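Local coordinates for protein ubiquitin-conjugating enzyme E2, putative (Plasmodium falciparum, PDB 2Q0V) that probably takes part in ubiquitin transfer as a member of the ubiquitin-conjugating enzyme (E2) family, with sequence resemblance to its UEV variants, at residues A[40-45]-A[127-132]; A[54-59]-A[77-82]; A[59-64]-A[131-136]; A[72-77]-A[91-96]. One frame throughout, in Å; residues are numbered along the deposited sequence.

Interaction 1 (A[40-45]-A[127-132])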
# COMPACT_ATOMS: atom_id res chain seq x y z
N GLU A 40 5.63 4.52 -10.55
CA GLU A 40 4.56 4.10 -11.46
C GLU A 40 3.77 2.87 -10.94
O GLU A 40 4.33 2.00 -10.27
CB GLU A 40 5.14 3.81 -12.87
CG GLU A 40 5.76 2.44 -13.02
CD GLU A 40 6.61 2.21 -14.31
OE1 GLU A 40 6.97 3.14 -15.08
OE2 GLU A 40 6.97 1.05 -14.52
N GLY A 41 2.47 2.79 -11.14
CA GLY A 41 1.51 3.84 -11.15
C GLY A 41 0.90 3.50 -9.79
O GLY A 41 0.12 2.54 -9.64
N VAL A 42 1.39 4.22 -8.78
CA VAL A 42 0.82 4.17 -7.46
C VAL A 42 0.66 5.61 -7.02
O VAL A 42 1.36 6.49 -7.48
CB VAL A 42 1.64 3.36 -6.40
CG1 VAL A 42 2.07 1.98 -6.91
CG2 VAL A 42 2.83 4.16 -5.85
N SER A 43 -0.32 5.84 -6.17
CA SER A 43 -0.39 7.10 -5.47
C SER A 43 -0.75 6.80 -4.01
O SER A 43 -1.23 5.71 -3.67
CB SER A 43 -1.38 8.02 -6.14
OG SER A 43 -2.67 7.53 -5.93
N PHE A 44 -0.45 7.76 -3.14
CA PHE A 44 -0.78 7.61 -1.73
C PHE A 44 -0.83 8.97 -1.05
O PHE A 44 -0.14 9.92 -1.44
CB PHE A 44 0.18 6.65 -1.00
CG PHE A 44 1.64 7.04 -1.05
CD1 PHE A 44 2.22 7.74 0.00
CD2 PHE A 44 2.43 6.68 -2.12
CE1 PHE A 44 3.59 8.08 -0.02
CE2 PHE A 44 3.80 7.02 -2.17
CZ PHE A 44 4.38 7.73 -1.12
N GLY A 45 -1.69 9.05 -0.04
CA GLY A 45 -1.84 10.27 0.76
C GLY A 45 -2.72 10.04 1.96
O GLY A 45 -3.16 8.93 2.23
N THR A 127 6.76 1.04 -0.81
CA THR A 127 7.20 -0.38 -0.95
C THR A 127 6.03 -1.36 -1.03
O THR A 127 6.07 -2.34 -1.79
CB THR A 127 8.12 -0.85 0.22
OG1 THR A 127 9.06 0.18 0.53
CG2 THR A 127 8.89 -2.07 -0.16
N ILE A 128 5.02 -1.13 -0.20
CA ILE A 128 3.84 -1.98 -0.13
C ILE A 128 3.06 -1.87 -1.45
O ILE A 128 2.76 -2.85 -2.08
CB ILE A 128 2.94 -1.60 1.07
CG1 ILE A 128 3.69 -1.82 2.41
CG2 ILE A 128 1.57 -2.33 0.97
CD1 ILE A 128 2.96 -1.16 3.63
N LEU A 129 2.81 -0.64 -1.87
CA LEU A 129 2.09 -0.38 -3.10
C LEU A 129 2.79 -1.00 -4.29
O LEU A 129 2.17 -1.78 -5.00
CB LEU A 129 1.80 1.12 -3.26
CG LEU A 129 0.92 1.65 -2.11
CD1 LEU A 129 0.71 3.16 -2.16
CD2 LEU A 129 -0.41 0.85 -1.91
N ILE A 130 4.09 -0.73 -4.45
CA ILE A 130 4.97 -1.41 -5.41
C ILE A 130 4.93 -2.93 -5.35
O ILE A 130 4.82 -3.61 -6.35
CB ILE A 130 6.42 -0.96 -5.23
CG1 ILE A 130 6.55 0.52 -5.57
CG2 ILE A 130 7.40 -1.80 -6.14
CD1 ILE A 130 8.04 1.07 -5.32
N SER A 131 5.02 -3.48 -4.15
CA SER A 131 4.92 -4.93 -3.96
C SER A 131 3.63 -5.54 -4.41
O SER A 131 3.62 -6.65 -4.92
CB SER A 131 5.17 -5.28 -2.50
OG SER A 131 6.55 -5.20 -2.28
N LEU A 132 2.53 -4.82 -4.17
CA LEU A 132 1.21 -5.26 -4.60
C LEU A 132 1.05 -5.22 -6.12
O LEU A 132 0.50 -6.14 -6.71
CB LEU A 132 0.12 -4.45 -3.89
CG LEU A 132 -0.07 -4.79 -2.39
CD1 LEU A 132 -1.04 -3.77 -1.72
CD2 LEU A 132 -0.55 -6.21 -2.20
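Leu129, on the helix, and Val42, at the start of the edge strand 42-46, have the most surface buried in this contact, and their CA atoms are 6.4 Å apart. Val42 straddles the root of the leucine: CG1 sits 3.8 Å from Leu129 CB, and the valine CB and CG2 also border that same carbon. The valine's CG1 is anti to its own carbonyl carbon (chi1 -48°), and from there it also passes close to the backbone carbonyl carbon of Leu129.

Further out, the leucine runs on towards the next residues of the strand. With CG anti to the carbonyl carbon and an extended second torsion, Leu129 carries its CD1 to 3.7 Å from Phe44 CB. The methyl also lies 3.5 Å from Ser43 O, so it is wedged between backbone and side chain. It comes at the Phe44 ring obliquely, near CG and CD2. Ile130 adds a thinner border, its backbone N lying 4.2 Å from Val42 CG1.

No hydrogen bond joins the two segments, and the helix is held to this strand by apolar contact. Cys59 and Ile78 of the next two strands also touch Leu129, so the leucine is sunk in the core that the helix shares with the sheet. Strand and helix run at 149° to one another, their axes 8.9 Å apart. A helix laid across one face of an antiparallel four-stranded meander is characteristic of the E2 (UBC) fold.

Interaction 2 (A[54-59]-A[77-82])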
# COMPACT_ATOMS: atom_id res chain seq x y z
N LEU A 54 -1.28 11.18 11.42
CA LEU A 54 -0.90 10.71 10.06
C LEU A 54 -0.91 9.18 9.91
O LEU A 54 0.00 8.59 9.35
CB LEU A 54 0.47 11.27 9.64
CG LEU A 54 0.79 12.75 9.82
CD1 LEU A 54 1.93 12.93 10.83
CD2 LEU A 54 1.20 13.33 8.48
N SER A 55 -1.96 8.55 10.41
CA SER A 55 -2.01 7.12 10.52
C SER A 55 -2.72 6.42 9.36
O SER A 55 -2.35 5.31 9.00
CB SER A 55 -2.66 6.71 11.85
OG SER A 55 -1.91 7.18 12.95
N ASN A 56 -3.74 7.06 8.82
CA ASN A 56 -4.62 6.47 7.80
C ASN A 56 -4.38 7.04 6.40
O ASN A 56 -4.47 8.26 6.18
CB ASN A 56 -6.09 6.68 8.18
CG ASN A 56 -6.72 5.41 8.78
OD1 ASN A 56 -6.68 5.18 10.02
ND2 ASN A 56 -7.33 4.58 7.91
N TRP A 57 -4.09 6.16 5.45
CA TRP A 57 -3.70 6.61 4.11
C TRP A 57 -4.61 6.07 3.05
O TRP A 57 -4.86 4.87 3.02
CB TRP A 57 -2.24 6.24 3.79
CG TRP A 57 -1.24 6.87 4.75
CD1 TRP A 57 -1.08 6.57 6.08
CD2 TRP A 57 -0.28 7.88 4.45
NE1 TRP A 57 -0.09 7.34 6.62
CE2 TRP A 57 0.42 8.15 5.65
CE3 TRP A 57 0.06 8.59 3.29
CZ2 TRP A 57 1.44 9.12 5.72
CZ3 TRP A 57 1.06 9.53 3.36
CH2 TRP A 57 1.75 9.79 4.57
N SER A 58 -5.09 6.97 2.20
CA SER A 58 -5.76 6.61 0.96
C SER A 58 -4.76 6.42 -0.18
O SER A 58 -3.98 7.32 -0.50
CB SER A 58 -6.77 7.69 0.58
OG SER A 58 -7.89 7.60 1.44
N CYS A 59 -4.83 5.24 -0.81
CA CYS A 59 -3.88 4.80 -1.83
C CYS A 59 -4.55 4.30 -3.11
O CYS A 59 -5.68 3.81 -3.08
CB CYS A 59 -2.99 3.70 -1.25
SG CYS A 59 -2.20 4.15 0.31
N THR A 77 -6.55 1.25 1.56
CA THR A 77 -6.39 2.01 2.78
C THR A 77 -5.23 1.38 3.54
O THR A 77 -5.21 0.18 3.76
CB THR A 77 -7.73 1.99 3.61
OG1 THR A 77 -8.75 2.65 2.86
CG2 THR A 77 -7.60 2.69 4.94
N ILE A 78 -4.25 2.20 3.90
CA ILE A 78 -3.11 1.75 4.73
C ILE A 78 -3.18 2.42 6.11
O ILE A 78 -3.35 3.62 6.22
CB ILE A 78 -1.74 1.95 3.98
CG1 ILE A 78 -1.70 1.03 2.76
CG2 ILE A 78 -0.56 1.65 4.89
CD1 ILE A 78 -0.38 0.98 2.00
N PHE A 79 -3.10 1.64 7.16
CA PHE A 79 -3.17 2.22 8.48
C PHE A 79 -1.88 2.00 9.21
O PHE A 79 -1.53 0.85 9.47
CB PHE A 79 -4.32 1.61 9.30
CG PHE A 79 -4.34 2.09 10.73
CD1 PHE A 79 -4.87 3.34 11.05
CD2 PHE A 79 -3.77 1.32 11.75
CE1 PHE A 79 -4.85 3.81 12.34
CE2 PHE A 79 -3.74 1.79 13.07
CZ PHE A 79 -4.28 3.03 13.36
N CYS A 80 -1.20 3.07 9.57
CA CYS A 80 0.06 2.98 10.34
C CYS A 80 -0.18 3.20 11.84
O CYS A 80 -0.42 4.33 12.25
CB CYS A 80 1.08 4.02 9.84
SG CYS A 80 1.44 4.00 8.04
N ASP A 81 -0.10 2.15 12.65
CA ASP A 81 -0.26 2.32 14.11
C ASP A 81 0.91 3.10 14.77
O ASP A 81 1.81 3.61 14.07
CB ASP A 81 -0.52 0.97 14.83
CG ASP A 81 0.69 0.09 14.89
OD1 ASP A 81 1.81 0.63 14.78
OD2 ASP A 81 0.53 -1.16 15.08
N ASP A 82 0.88 3.23 16.10
CA ASP A 82 1.88 4.07 16.75
C ASP A 82 3.29 3.44 16.85
O ASP A 82 4.25 4.15 17.15
CB ASP A 82 1.36 4.72 18.05
CG ASP A 82 0.82 6.17 17.82
OD1 ASP A 82 1.59 7.16 18.04
OD2 ASP A 82 -0.36 6.34 17.37
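Three backbone hydrogen bonds, from Cys80 N to Ser55 O and in both directions between Trp57 and Ile78, join the segments, whose strands run antiparallel at 156°. Trp57 and Ile78 form the hydrogen-bonded pair, with Trp57 N giving to Ile78 O at 2.8 Å and Ile78 N to Trp57 O at 2.9 Å, while Asn56 with Phe79 and Ser58 with Thr77 are the non-hydrogen-bonded pairs beside it. CA-H...O contacts fill the gaps, among them Thr77 CA to Trp57 O.

On the buried face, the indole of Trp57 leaves the strand with CG beside the backbone N (chi1 -61°), and Ile78 O lies at the edge of its ring. Cys80 SG approaches obliquely, 3.9 Å from Trp57 NE1, as a sulfur-aromatic contact. The indole is also tied within its own segment: NE1 gives a bent hydrogen bond to Leu54 O, at 3.0 Å, reaching the carbonyl from above its plane. Along the same face Cys59 SG rests 4.0 Å from both Ile78 CG1 and Ile78 CD1.

This is the beta hairpin of strands 56-62 and 73-79, the two inner strands of the E2 sheet. Its inward side is covered by helices 22-34 and 125-135, which supply Leu26 and Leu30 to Trp57 and Leu129 to both Cys59 and Ile78.

On the other face, Thr77 CG2 lies 3.5 Å from Asn56 ND2. Near the hairpin's open end Phe79 brings CE1 to 3.7 Å from Ser55 CB, and the hydroxyl of that serine is hydrogen-bonded to Thr53.

Interaction 3 (A[59-64]-A[131-136])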
# COMPACT_ATOMS: atom_id res chain seq x y z
N CYS A 59 -4.83 5.24 -0.81
CA CYS A 59 -3.88 4.80 -1.83
C CYS A 59 -4.55 4.30 -3.11
O CYS A 59 -5.68 3.81 -3.08
CB CYS A 59 -2.99 3.70 -1.25
SG CYS A 59 -2.20 4.15 0.31
N THR A 60 -3.84 4.42 -4.22
CA THR A 60 -4.28 3.91 -5.51
C THR A 60 -3.17 3.07 -6.16
O THR A 60 -1.99 3.48 -6.18
CB THR A 60 -4.67 5.06 -6.45
OG1 THR A 60 -5.71 5.84 -5.85
CG2 THR A 60 -5.18 4.54 -7.75
N ILE A 61 -3.58 1.91 -6.69
CA ILE A 61 -2.76 1.05 -7.53
C ILE A 61 -3.40 0.94 -8.94
O ILE A 61 -4.56 0.51 -9.08
CB ILE A 61 -2.65 -0.38 -6.92
CG1 ILE A 61 -1.75 -0.40 -5.69
CG2 ILE A 61 -2.09 -1.38 -7.92
CD1 ILE A 61 -1.81 -1.76 -4.96
N PHE A 62 -2.65 1.32 -9.96
CA PHE A 62 -2.97 0.94 -11.34
C PHE A 62 -2.67 -0.55 -11.60
O PHE A 62 -1.59 -1.05 -11.27
CB PHE A 62 -2.22 1.83 -12.31
CG PHE A 62 -2.52 1.54 -13.77
CD1 PHE A 62 -1.47 1.37 -14.68
CD2 PHE A 62 -3.83 1.45 -14.24
CE1 PHE A 62 -1.73 1.10 -16.06
CE2 PHE A 62 -4.10 1.19 -15.59
CZ PHE A 62 -3.05 1.02 -16.51
N GLY A 63 -3.64 -1.25 -12.17
CA GLY A 63 -3.46 -2.63 -12.60
C GLY A 63 -2.30 -2.81 -13.55
O GLY A 63 -1.89 -1.90 -14.26
N GLN A 64 -1.76 -4.01 -13.57
CA GLN A 64 -0.56 -4.29 -14.33
C GLN A 64 -0.91 -4.61 -15.83
O GLN A 64 -1.75 -5.49 -16.10
CB GLN A 64 0.19 -5.42 -13.59
CG GLN A 64 1.68 -5.56 -13.79
CD GLN A 64 2.54 -4.34 -13.52
OE1 GLN A 64 3.01 -4.13 -12.39
NE2 GLN A 64 2.88 -3.63 -14.57
N SER A 131 5.02 -3.48 -4.15
CA SER A 131 4.92 -4.93 -3.96
C SER A 131 3.63 -5.54 -4.41
O SER A 131 3.62 -6.65 -4.92
CB SER A 131 5.17 -5.28 -2.50
OG SER A 131 6.55 -5.20 -2.28
N LEU A 132 2.53 -4.82 -4.17
CA LEU A 132 1.21 -5.26 -4.60
C LEU A 132 1.05 -5.22 -6.12
O LEU A 132 0.50 -6.14 -6.71
CB LEU A 132 0.12 -4.45 -3.89
CG LEU A 132 -0.07 -4.79 -2.39
CD1 LEU A 132 -1.04 -3.77 -1.72
CD2 LEU A 132 -0.55 -6.21 -2.20
N ARG A 133 1.60 -4.19 -6.75
CA ARG A 133 1.57 -4.15 -8.19
C ARG A 133 2.43 -5.26 -8.82
O ARG A 133 2.10 -5.74 -9.88
CB ARG A 133 2.00 -2.78 -8.70
CG ARG A 133 1.13 -2.31 -9.78
CD ARG A 133 1.06 -0.80 -9.85
NE ARG A 133 2.04 -0.35 -10.81
CZ ARG A 133 1.98 -0.53 -12.13
NH1 ARG A 133 2.98 -0.09 -12.87
NH2 ARG A 133 0.96 -1.12 -12.70
N GLN A 134 3.51 -5.67 -8.15
CA GLN A 134 4.36 -6.75 -8.67
C GLN A 134 3.75 -8.11 -8.50
O GLN A 134 3.92 -8.97 -9.36
CB GLN A 134 5.74 -6.68 -8.06
CG GLN A 134 6.49 -5.43 -8.60
CD GLN A 134 7.21 -5.70 -9.92
OE1 GLN A 134 7.68 -6.82 -10.18
NE2 GLN A 134 7.31 -4.69 -10.74
N GLU A 135 3.02 -8.29 -7.41
CA GLU A 135 2.24 -9.49 -7.19
C GLU A 135 1.24 -9.80 -8.30
O GLU A 135 0.89 -10.95 -8.49
CB GLU A 135 1.47 -9.39 -5.87
CG GLU A 135 2.33 -9.70 -4.67
CD GLU A 135 3.02 -11.04 -4.76
OE1 GLU A 135 2.32 -12.09 -4.66
OE2 GLU A 135 4.27 -11.04 -4.91
N MET A 136 0.76 -8.76 -8.99
CA MET A 136 -0.20 -8.90 -10.08
C MET A 136 0.43 -9.61 -11.26
O MET A 136 -0.28 -10.27 -12.02
CB MET A 136 -0.71 -7.55 -10.54
CG MET A 136 -1.69 -6.89 -9.62
SD MET A 136 -1.80 -5.21 -10.15
CE MET A 136 -3.20 -4.74 -9.10
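Arg133 and Phe62 are joined by the hydrogen bond of this contact, from Arg133 NH2 to Phe62 O at 2.9 Å. The bond is bent, 148° at the hydrogen, and the donor stands above the carbonyl plane instead of meeting a lone pair. Arg133 CD also lies 3.0 Å from Phe62 O, and a bend at chi3 then turns the guanidinium back towards that oxygen. Gly63 O comes near NH2 too, at the edge of the guanidinium, but at a poor angle for bonding. The amide end of Gln64 lies over one face of the guanidinium, toward its rim, the two planes 31° apart.

Beneath this polar cluster are the apolar contacts. Ile61 CG2 touches Arg133 CD and lies 3.7 Å from Met136 CE, while Ile61 CD1 packs 3.5 Å from Leu132 CB, the isoleucine and leucine crossing at about a right angle. Met136 is stretched out beyond CG, which lays its sulfur against the backbone of Gly63 and Gln64: SD is 3.6 Å from Gln64 N, and CB meets Gln64 CB at 3.8 Å.

A second shell fixes the partners. Arg133 NE makes a weak hydrogen bond to Glu40 O, so the guanidinium links the end of strand 56-62 to the residues just before strand 42-46. Backbone bonds of Phe62 with Gly41 and of Gly63 with Arg72 hold the carbonyl-bearing chain between its two neighbours. The C-terminal part of helix 125-135 thus lies at 29° over the end of an inner strand, with Leu76 of strand 73-79 touching both Ile61 and Leu132.

Interaction 4 (A[72-77]-A[91-96])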
# COMPACT_ATOMS: atom_id res chain seq x y z
N ARG A 72 -7.35 -1.39 -14.74
CA ARG A 72 -8.20 -1.18 -13.59
C ARG A 72 -7.48 -0.36 -12.52
O ARG A 72 -6.25 -0.41 -12.40
CB ARG A 72 -8.65 -2.53 -13.03
CG ARG A 72 -9.35 -3.41 -14.04
CD ARG A 72 -10.01 -4.54 -13.30
NE ARG A 72 -10.81 -5.39 -14.16
CZ ARG A 72 -11.76 -6.21 -13.71
NH1 ARG A 72 -12.44 -6.94 -14.56
NH2 ARG A 72 -12.02 -6.29 -12.40
N ILE A 73 -8.27 0.40 -11.77
CA ILE A 73 -7.81 1.21 -10.67
C ILE A 73 -8.28 0.55 -9.39
O ILE A 73 -9.46 0.25 -9.25
CB ILE A 73 -8.40 2.65 -10.71
CG1 ILE A 73 -8.20 3.28 -12.08
CG2 ILE A 73 -7.79 3.54 -9.59
CD1 ILE A 73 -6.74 3.28 -12.53
N TYR A 74 -7.35 0.32 -8.46
CA TYR A 74 -7.71 -0.26 -7.18
C TYR A 74 -7.47 0.75 -6.11
O TYR A 74 -6.40 1.35 -6.06
CB TYR A 74 -6.91 -1.54 -6.91
CG TYR A 74 -7.26 -2.63 -7.90
CD1 TYR A 74 -6.57 -2.73 -9.10
CD2 TYR A 74 -8.30 -3.52 -7.65
CE1 TYR A 74 -6.88 -3.68 -10.02
CE2 TYR A 74 -8.63 -4.49 -8.59
CZ TYR A 74 -7.91 -4.56 -9.78
OH TYR A 74 -8.20 -5.51 -10.74
N SER A 75 -8.49 0.96 -5.28
CA SER A 75 -8.42 1.83 -4.10
C SER A 75 -8.11 1.02 -2.84
O SER A 75 -8.65 -0.08 -2.64
CB SER A 75 -9.74 2.57 -3.88
OG SER A 75 -9.87 3.67 -4.76
N LEU A 76 -7.24 1.56 -1.99
CA LEU A 76 -6.91 0.89 -0.78
C LEU A 76 -6.57 1.82 0.36
O LEU A 76 -6.43 3.01 0.16
CB LEU A 76 -5.87 -0.22 -1.00
CG LEU A 76 -4.55 -0.24 -1.75
CD1 LEU A 76 -4.03 -1.64 -1.57
CD2 LEU A 76 -4.64 0.11 -3.24
N THR A 77 -6.55 1.25 1.56
CA THR A 77 -6.39 2.01 2.78
C THR A 77 -5.23 1.38 3.54
O THR A 77 -5.21 0.18 3.76
CB THR A 77 -7.73 1.99 3.61
OG1 THR A 77 -8.75 2.65 2.86
CG2 THR A 77 -7.60 2.69 4.94
N VAL A 91 -3.03 -3.35 5.69
CA VAL A 91 -3.35 -3.03 4.32
C VAL A 91 -4.66 -3.69 3.96
O VAL A 91 -4.84 -4.90 4.15
CB VAL A 91 -2.21 -3.49 3.33
CG1 VAL A 91 -2.48 -3.01 1.90
CG2 VAL A 91 -0.83 -3.04 3.81
N LYS A 92 -5.60 -2.90 3.43
CA LYS A 92 -6.81 -3.45 2.84
C LYS A 92 -7.30 -2.76 1.58
O LYS A 92 -7.22 -1.52 1.42
CB LYS A 92 -7.95 -3.62 3.87
CG LYS A 92 -8.37 -2.39 4.62
CD LYS A 92 -9.05 -2.80 5.95
CE LYS A 92 -8.02 -3.36 6.98
NZ LYS A 92 -8.60 -3.81 8.33
N PHE A 93 -7.78 -3.59 0.66
CA PHE A 93 -8.39 -3.11 -0.55
C PHE A 93 -9.82 -2.71 -0.22
O PHE A 93 -10.55 -3.42 0.48
CB PHE A 93 -8.39 -4.22 -1.60
CG PHE A 93 -7.12 -4.34 -2.36
CD1 PHE A 93 -6.08 -5.12 -1.87
CD2 PHE A 93 -6.95 -3.69 -3.59
CE1 PHE A 93 -4.90 -5.24 -2.57
CE2 PHE A 93 -5.77 -3.81 -4.31
CZ PHE A 93 -4.74 -4.59 -3.80
N ASP A 94 -10.19 -1.53 -0.72
CA ASP A 94 -11.55 -1.08 -0.76
C ASP A 94 -12.17 -1.61 -2.09
O ASP A 94 -13.29 -2.09 -2.09
CB ASP A 94 -11.59 0.45 -0.68
CG ASP A 94 -10.87 1.00 0.58
OD1 ASP A 94 -11.10 0.50 1.72
OD2 ASP A 94 -10.07 1.96 0.45
N THR A 95 -11.40 -1.56 -3.18
CA THR A 95 -11.78 -2.15 -4.46
C THR A 95 -11.55 -3.65 -4.42
O THR A 95 -10.51 -4.13 -3.91
CB THR A 95 -11.00 -1.55 -5.65
OG1 THR A 95 -11.02 -0.13 -5.58
CG2 THR A 95 -11.62 -1.95 -6.97
N LYS A 96 -12.53 -4.39 -4.95
CA LYS A 96 -12.53 -5.83 -4.95
C LYS A 96 -11.43 -6.36 -5.84
O LYS A 96 -11.26 -5.91 -6.97
CB LYS A 96 -13.87 -6.39 -5.39
CG LYS A 96 -14.93 -6.37 -4.30
CD LYS A 96 -15.88 -7.57 -4.39
CE LYS A 96 -17.17 -7.29 -3.62
NZ LYS A 96 -17.72 -8.51 -2.91
O HOH W 1 -9.22 4.23 -0.01
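Thr95 and Ser75 meet where the ladder of strands 73-79 and 90-93 ends. The threonine's CB stands 3.6 Å from Ser75 N, and from it the two branches part. OG1, anti to the carbonyl carbon (chi1 -48°), accepts a nearly straight hydrogen bond from Ser75 N at 2.8 Å, while CG2 turns to the ring of Tyr74, 3.7 Å from CD2. The side chain thereby stands in for a backbone acceptor.

Ser75 O in turn takes two hydrogen bonds, from Asp94 N at 2.9 Å and Thr95 N at 3.2 Å, both from one face of its plane. Two successive amides sharing one opposing carbonyl is the pattern of a classic beta bulge. Before it the antiparallel pairing is regular: Leu76 faces Phe93 as a non-hydrogen-bonded pair, and Thr77 and Lys92 are bonded in both directions.

On the inner face Leu76 CD1 lies over the centre of the Phe93 ring, 3.7 Å from its centroid, a CH-pi contact, while Tyr74 CB touches the ring's edge. On the outer face Thr77 OG1 gives a hydrogen bond to Asp94 OD2 at 2.8 Å, on the syn lone pair of that carboxylate oxygen. A water bound to Leu76 O lies near the same oxygen.

Apolar contacts thus hold the inside of this hairpin, and directional bonds to and from Asp94 and Thr95 carry the pairing past its last regular rung.

How the interactions relate
From the N terminus, strand 42-46 enters first, and interaction 1 joins it to helix 125-135, closing a loop that spans most of the fold. The chain then turns into strand 56-62, whose first half is paired with 77-82 in interaction 2, inside that loop. Its second half meets the end of the same helix in interaction 3, so the two long loops finish side by side and share Ser131 and Leu132. Interaction 4 closes the short hairpin 72-96 within both. Interaction 2 crosses interactions 3 and 4, sharing Cys59 with one and Thr77 with the other. Together, hairpin pairings build the sheet and helix contacts back it.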